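Local coordinates for protein mRNA interferase (Mycobacterium tuberculosis, PDB 6L2A) that probably acts as the toxic component of a type II toxin-antitoxin system, an RNA endonuclease of the PemK/MazF family, at residues A105-A108 / Q109-A113; K61-P64 / F65-L68; L68-A71 / T72-G75. The protein carries 6 engineered substitutions. One frame throughout, in Å; residues are numbered along the deposited sequence.

Contact 1. Residues A105-A108 / Q109-A113; sequences AELA and QLDEA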
# COMPACT_ATOMS: atom_id res chain seq x y z
N ALA A 105 -14.36 6.46 -13.42
CA ALA A 105 -15.22 6.62 -12.25
C ALA A 105 -14.88 5.59 -11.17
O ALA A 105 -14.88 5.90 -9.98
CB ALA A 105 -16.69 6.51 -12.65
N GLU A 106 -14.59 4.35 -11.58
CA GLU A 106 -14.17 3.34 -10.62
C GLU A 106 -12.83 3.71 -9.99
O GLU A 106 -12.62 3.47 -8.79
CB GLU A 106 -14.10 1.97 -11.29
CG GLU A 106 -15.47 1.35 -11.57
CD GLU A 106 -15.39 0.17 -12.53
OE1 GLU A 106 -14.38 0.05 -13.25
OE2 GLU A 106 -16.35 -0.64 -12.56
N LEU A 107 -11.92 4.29 -10.78
CA LEU A 107 -10.63 4.68 -10.23
C LEU A 107 -10.77 5.82 -9.23
O LEU A 107 -10.10 5.84 -8.20
CB LEU A 107 -9.67 5.07 -11.35
CG LEU A 107 -8.21 5.29 -10.93
CD1 LEU A 107 -7.65 4.03 -10.27
CD2 LEU A 107 -7.35 5.69 -12.12
N ALA A 108 -11.65 6.79 -9.53
CA ALA A 108 -11.93 7.84 -8.56
C ALA A 108 -12.49 7.25 -7.27
O ALA A 108 -12.14 7.70 -6.17
CB ALA A 108 -12.90 8.86 -9.15
N GLN A 109 -13.36 6.25 -7.38
CA GLN A 109 -13.84 5.54 -6.20
C GLN A 109 -12.69 4.85 -5.47
O GLN A 109 -12.62 4.87 -4.24
CB GLN A 109 -14.91 4.52 -6.58
CG GLN A 109 -16.30 5.11 -6.75
CD GLN A 109 -17.34 4.04 -7.02
OE1 GLN A 109 -18.30 3.88 -6.26
NE2 GLN A 109 -17.15 3.29 -8.10
N LEU A 110 -11.77 4.24 -6.23
CA LEU A 110 -10.62 3.60 -5.60
C LEU A 110 -9.71 4.61 -4.93
O LEU A 110 -9.11 4.31 -3.89
CB LEU A 110 -9.84 2.78 -6.64
CG LEU A 110 -8.71 1.90 -6.12
CD1 LEU A 110 -9.16 1.06 -4.93
CD2 LEU A 110 -8.22 1.00 -7.25
N ASP A 111 -9.59 5.82 -5.49
CA ASP A 111 -8.85 6.88 -4.81
C ASP A 111 -9.44 7.16 -3.44
O ASP A 111 -8.71 7.31 -2.45
CB ASP A 111 -8.84 8.16 -5.65
CG ASP A 111 -8.06 8.01 -6.94
OD1 ASP A 111 -7.31 7.02 -7.09
OD2 ASP A 111 -8.19 8.90 -7.81
N GLU A 112 -10.77 7.24 -3.35
CA GLU A 112 -11.41 7.52 -2.07
C GLU A 112 -11.25 6.35 -1.10
O GLU A 112 -11.04 6.56 0.10
CB GLU A 112 -12.89 7.83 -2.28
CG GLU A 112 -13.14 9.17 -2.95
CD GLU A 112 -12.66 10.33 -2.11
OE1 GLU A 112 -13.05 10.41 -0.92
OE2 GLU A 112 -11.88 11.16 -2.63
N ALA A 113 -11.33 5.12 -1.60
CA ALA A 113 -11.13 3.95 -0.75
C ALA A 113 -9.71 3.89 -0.22
O ALA A 113 -9.48 3.52 0.94
CB ALA A 113 -11.48 2.67 -1.51
O HOH W 1 -11.98 10.72 -6.03
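L107 and L110 meet one turn apart on helix 104-117, L107 CD1 lying 4.3 Å from L110 CD2. Both leucines set CG anti to the backbone N, chi1 -171° for L107 and -172° for L110. This brings the end of L107 to L110. The buried side is formed by L110, A113 and E106, where the C-terminal helix of the MazF-like fold lies against strand 66-69. L110 and A113 pack on V67 and E106 on L69. The E106 carboxylate accepts from the backbone N of S103 and of S70. L107 sits at the margin, on R8 and V102.

A105, A108, Q109 and E112 are exposed, though Q109 still reaches V67. The Q109 chain is extended beyond CG and runs back along the helix, with NE2 3.9 Å from A105 O. A water donates to A108 O at 3.0 Å and, weakly, to E112 OE2.

The backbone is regular alpha helix: the N-H groups of residues 109 to 112 each bond to the carbonyl four residues earlier. The shortest are L110 N to E106 O and D111 N to L107 O, both 2.8 Å. D111 packs on L120 of the second subunit. Its OD1 sits 3.2 Å from L107 O. Both are acceptors and offer no bond. The salt bridge from D111 OD1 to R8 NH2 probably offsets the cost of that closeness.

Contact 2. Residues K61-P64 / F65-L68; sequences KVYP and FQVL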
# COMPACT_ATOMS: atom_id res chain seq x y z
N LYS A 61 -20.07 -8.66 0.67
CA LYS A 61 -20.06 -7.40 1.40
C LYS A 61 -18.97 -6.52 0.80
O LYS A 61 -17.80 -6.93 0.75
CB LYS A 61 -19.81 -7.62 2.89
CG LYS A 61 -20.86 -8.48 3.59
CD LYS A 61 -20.41 -8.84 5.00
CE LYS A 61 -21.41 -9.76 5.68
NZ LYS A 61 -20.99 -10.08 7.07
N VAL A 62 -19.34 -5.34 0.34
CA VAL A 62 -18.40 -4.37 -0.22
C VAL A 62 -18.25 -3.25 0.80
O VAL A 62 -19.13 -2.40 0.94
CB VAL A 62 -18.86 -3.84 -1.58
CG1 VAL A 62 -17.91 -2.76 -2.07
CG2 VAL A 62 -18.95 -4.98 -2.59
N TYR A 63 -17.12 -3.25 1.50
CA TYR A 63 -16.84 -2.26 2.53
C TYR A 63 -16.39 -0.95 1.90
O TYR A 63 -16.03 -0.91 0.72
CB TYR A 63 -15.79 -2.81 3.49
CG TYR A 63 -16.35 -3.82 4.46
CD1 TYR A 63 -16.26 -5.18 4.20
CD2 TYR A 63 -16.98 -3.42 5.63
CE1 TYR A 63 -16.78 -6.11 5.08
CE2 TYR A 63 -17.50 -4.34 6.51
CZ TYR A 63 -17.39 -5.68 6.24
OH TYR A 63 -17.91 -6.60 7.12
N PRO A 64 -16.41 0.16 2.66
CA PRO A 64 -16.05 1.46 2.06
C PRO A 64 -14.59 1.57 1.66
O PRO A 64 -14.25 2.49 0.90
CB PRO A 64 -16.41 2.47 3.15
CG PRO A 64 -17.21 1.72 4.16
CD PRO A 64 -16.78 0.31 4.07
N PHE A 65 -13.72 0.70 2.17
CA PHE A 65 -12.34 0.62 1.71
C PHE A 65 -12.18 -0.35 0.54
O PHE A 65 -11.06 -0.77 0.24
CB PHE A 65 -11.42 0.23 2.86
CG PHE A 65 -11.93 -0.90 3.71
CD1 PHE A 65 -11.66 -2.22 3.36
CD2 PHE A 65 -12.68 -0.65 4.84
CE1 PHE A 65 -12.13 -3.26 4.14
CE2 PHE A 65 -13.16 -1.69 5.62
CZ PHE A 65 -12.88 -3.00 5.27
N GLN A 66 -13.29 -0.72 -0.10
CA GLN A 66 -13.29 -1.59 -1.26
C GLN A 66 -14.21 -0.98 -2.32
O GLN A 66 -15.10 -0.19 -2.01
CB GLN A 66 -13.76 -3.01 -0.90
CG GLN A 66 -13.01 -3.61 0.29
CD GLN A 66 -13.68 -4.85 0.84
OE1 GLN A 66 -14.88 -5.03 0.70
NE2 GLN A 66 -12.89 -5.71 1.48
N VAL A 67 -13.98 -1.35 -3.58
CA VAL A 67 -14.69 -0.74 -4.70
C VAL A 67 -15.21 -1.84 -5.61
O VAL A 67 -14.44 -2.67 -6.10
CB VAL A 67 -13.81 0.23 -5.50
CG1 VAL A 67 -14.59 0.84 -6.65
CG2 VAL A 67 -13.28 1.33 -4.59
N LEU A 68 -16.52 -1.84 -5.86
CA LEU A 68 -17.12 -2.77 -6.80
C LEU A 68 -16.68 -2.45 -8.23
O LEU A 68 -16.81 -1.30 -8.68
CB LEU A 68 -18.65 -2.72 -6.69
CG LEU A 68 -19.48 -3.50 -7.71
CD1 LEU A 68 -19.36 -5.00 -7.48
CD2 LEU A 68 -20.93 -3.07 -7.66
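Y63 and F65 lie side by side and point the same way. Y63 CB sits over one face of the F65 ring, 3.6 Å from its centroid, in a CH-pi contact. The closest ring atom is F65 CZ, 3.4 Å from Y63 CB. The two ring planes are almost parallel, 6° apart, but slid so far that they barely overlap; the centroids are 5.3 Å apart. F65 holds CG between its backbone N and carbonyl carbon, which brings the ring back over Y63 CB.

Q66 flanks Y63 as well, with its amide plane turned 76° from the tyrosine ring. Its OE1 lies at the edge of that ring and accepts from Y63 N at 3.0 Å. The N-H points nearly straight at the oxygen, 167°, but the donor stands above the amide plane.

Residues 63 to 66 form a type I beta turn, closed by Q66 N to Y63 O at 2.9 Å. It leads the loop after strand 49-56 into strand 66-69 of the antiparallel sheet. V62 CG1 packs against the backbone of this strand, 3.8 Å from Q66 O.

Further out, K81 NZ donates to both Q66 OE1 and K61 O. OE1 thus accepts from both Y63 N and K81 NZ. Q66 NE2 donates to E85 OE2, which helps fix the rotation of the amide. On the helix side, P64 rests on L116.

Contact 3. Residues L68-A71 / T72-G75; sequences LLSA and TTTG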
# COMPACT_ATOMS: atom_id res chain seq x y z
N LEU A 68 -16.52 -1.84 -5.86
CA LEU A 68 -17.12 -2.77 -6.80
C LEU A 68 -16.68 -2.45 -8.23
O LEU A 68 -16.81 -1.30 -8.68
CB LEU A 68 -18.65 -2.72 -6.69
CG LEU A 68 -19.48 -3.50 -7.71
CD1 LEU A 68 -19.36 -5.00 -7.48
CD2 LEU A 68 -20.93 -3.07 -7.66
N LEU A 69 -16.15 -3.45 -8.93
CA LEU A 69 -15.68 -3.29 -10.30
C LEU A 69 -16.59 -4.09 -11.23
O LEU A 69 -16.65 -5.32 -11.13
CB LEU A 69 -14.23 -3.76 -10.43
CG LEU A 69 -13.20 -3.08 -9.52
CD1 LEU A 69 -11.82 -3.68 -9.72
CD2 LEU A 69 -13.18 -1.58 -9.78
N SER A 70 -17.27 -3.39 -12.13
CA SER A 70 -18.22 -4.04 -13.03
C SER A 70 -17.51 -4.87 -14.09
O SER A 70 -16.47 -4.46 -14.63
CB SER A 70 -19.11 -3.00 -13.70
OG SER A 70 -19.43 -3.38 -15.02
N ALA A 71 -18.08 -6.04 -14.40
CA ALA A 71 -17.48 -6.92 -15.40
C ALA A 71 -17.50 -6.30 -16.79
O ALA A 71 -16.59 -6.56 -17.59
CB ALA A 71 -18.21 -8.26 -15.41
N THR A 72 -18.50 -5.47 -17.09
CA THR A 72 -18.68 -4.91 -18.42
C THR A 72 -17.57 -3.94 -18.83
O THR A 72 -17.63 -3.42 -19.95
CB THR A 72 -20.04 -4.20 -18.51
OG1 THR A 72 -20.01 -3.01 -17.72
CG2 THR A 72 -21.15 -5.11 -17.99
N THR A 73 -16.59 -3.68 -17.97
CA THR A 73 -15.51 -2.74 -18.27
C THR A 73 -14.12 -3.27 -17.99
O THR A 73 -13.16 -2.79 -18.60
CB THR A 73 -15.69 -1.43 -17.48
OG1 THR A 73 -15.65 -1.71 -16.07
CG2 THR A 73 -17.02 -0.76 -17.81
N THR A 74 -13.97 -4.27 -17.12
CA THR A 74 -12.68 -4.61 -16.53
C THR A 74 -11.92 -5.69 -17.29
O THR A 74 -10.72 -5.86 -17.07
CB THR A 74 -12.88 -5.08 -15.09
OG1 THR A 74 -13.82 -6.16 -15.07
CG2 THR A 74 -13.41 -3.94 -14.24
N GLY A 75 -12.58 -6.43 -18.18
CA GLY A 75 -11.96 -7.62 -18.73
C GLY A 75 -12.03 -8.83 -17.82
O GLY A 75 -11.67 -9.94 -18.24
O HOH W 2 -15.23 -6.98 -12.83
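S70 and T72 turn their hydroxyls toward each other where strand 66-69 gives way to the short, weakly bonded helix 71-74. T72 OG1 donates to S70 OG at 2.8 Å. T72 brings its hydroxyl there by placing OG1 between its backbone N and carbonyl carbon (chi1 71°). S70 is the N-cap, and its OG also takes a weak bond from T72 N at 3.1 Å.

T73 uses the serine carbonyl, not the hydroxyl, with OG1 likewise between its backbone N and carbonyl carbon. This OG1 donates to S70 O at 3.2 Å, tilted 34° from the carbonyl plane. T73 N adds a weak bond to that oxygen.

T74 directs CB toward segment 68-71. Its methyl CG2 is tight against S70 O at 3.1 Å and meets L69 CB at 3.9 Å. Its OG1 donates to a water at 2.8 Å, and the same water donates to L69 O. T74 OG1 is also hydrogen-bonded to L76 N. G75 then leaves the helix with positive phi.

From outside the two segments, E106 holds the serine N-H, and D79 OD1 accepts from A71 N. The pattern is consistent with a helix start held by hydroxyls as much as by backbone bonds.

Contacts 2 and 3 adjoin on strand 66-69 and share L68: a beta turn enters the strand, a capped helix start leaves it. Contact 1 follows later, on helix 104-117, which packs on the strand. Its centre is nearest the centre of the chain, about 11 Å away, and L110 and E106 are buried. The centres of contacts 2 and 3 lie farther out, about 14 and 13 Å, and contact 2 is mostly exposed. V67 joins contacts 1 and 2 by apolar packing. A carboxylate of contact 1 meets the cap of contact 3. Contact 1 combines regular helix bonds with a leucine pair, contact 2 combines aromatic packing with a bonded amide, and contact 3 is built on hydroxyl bonds.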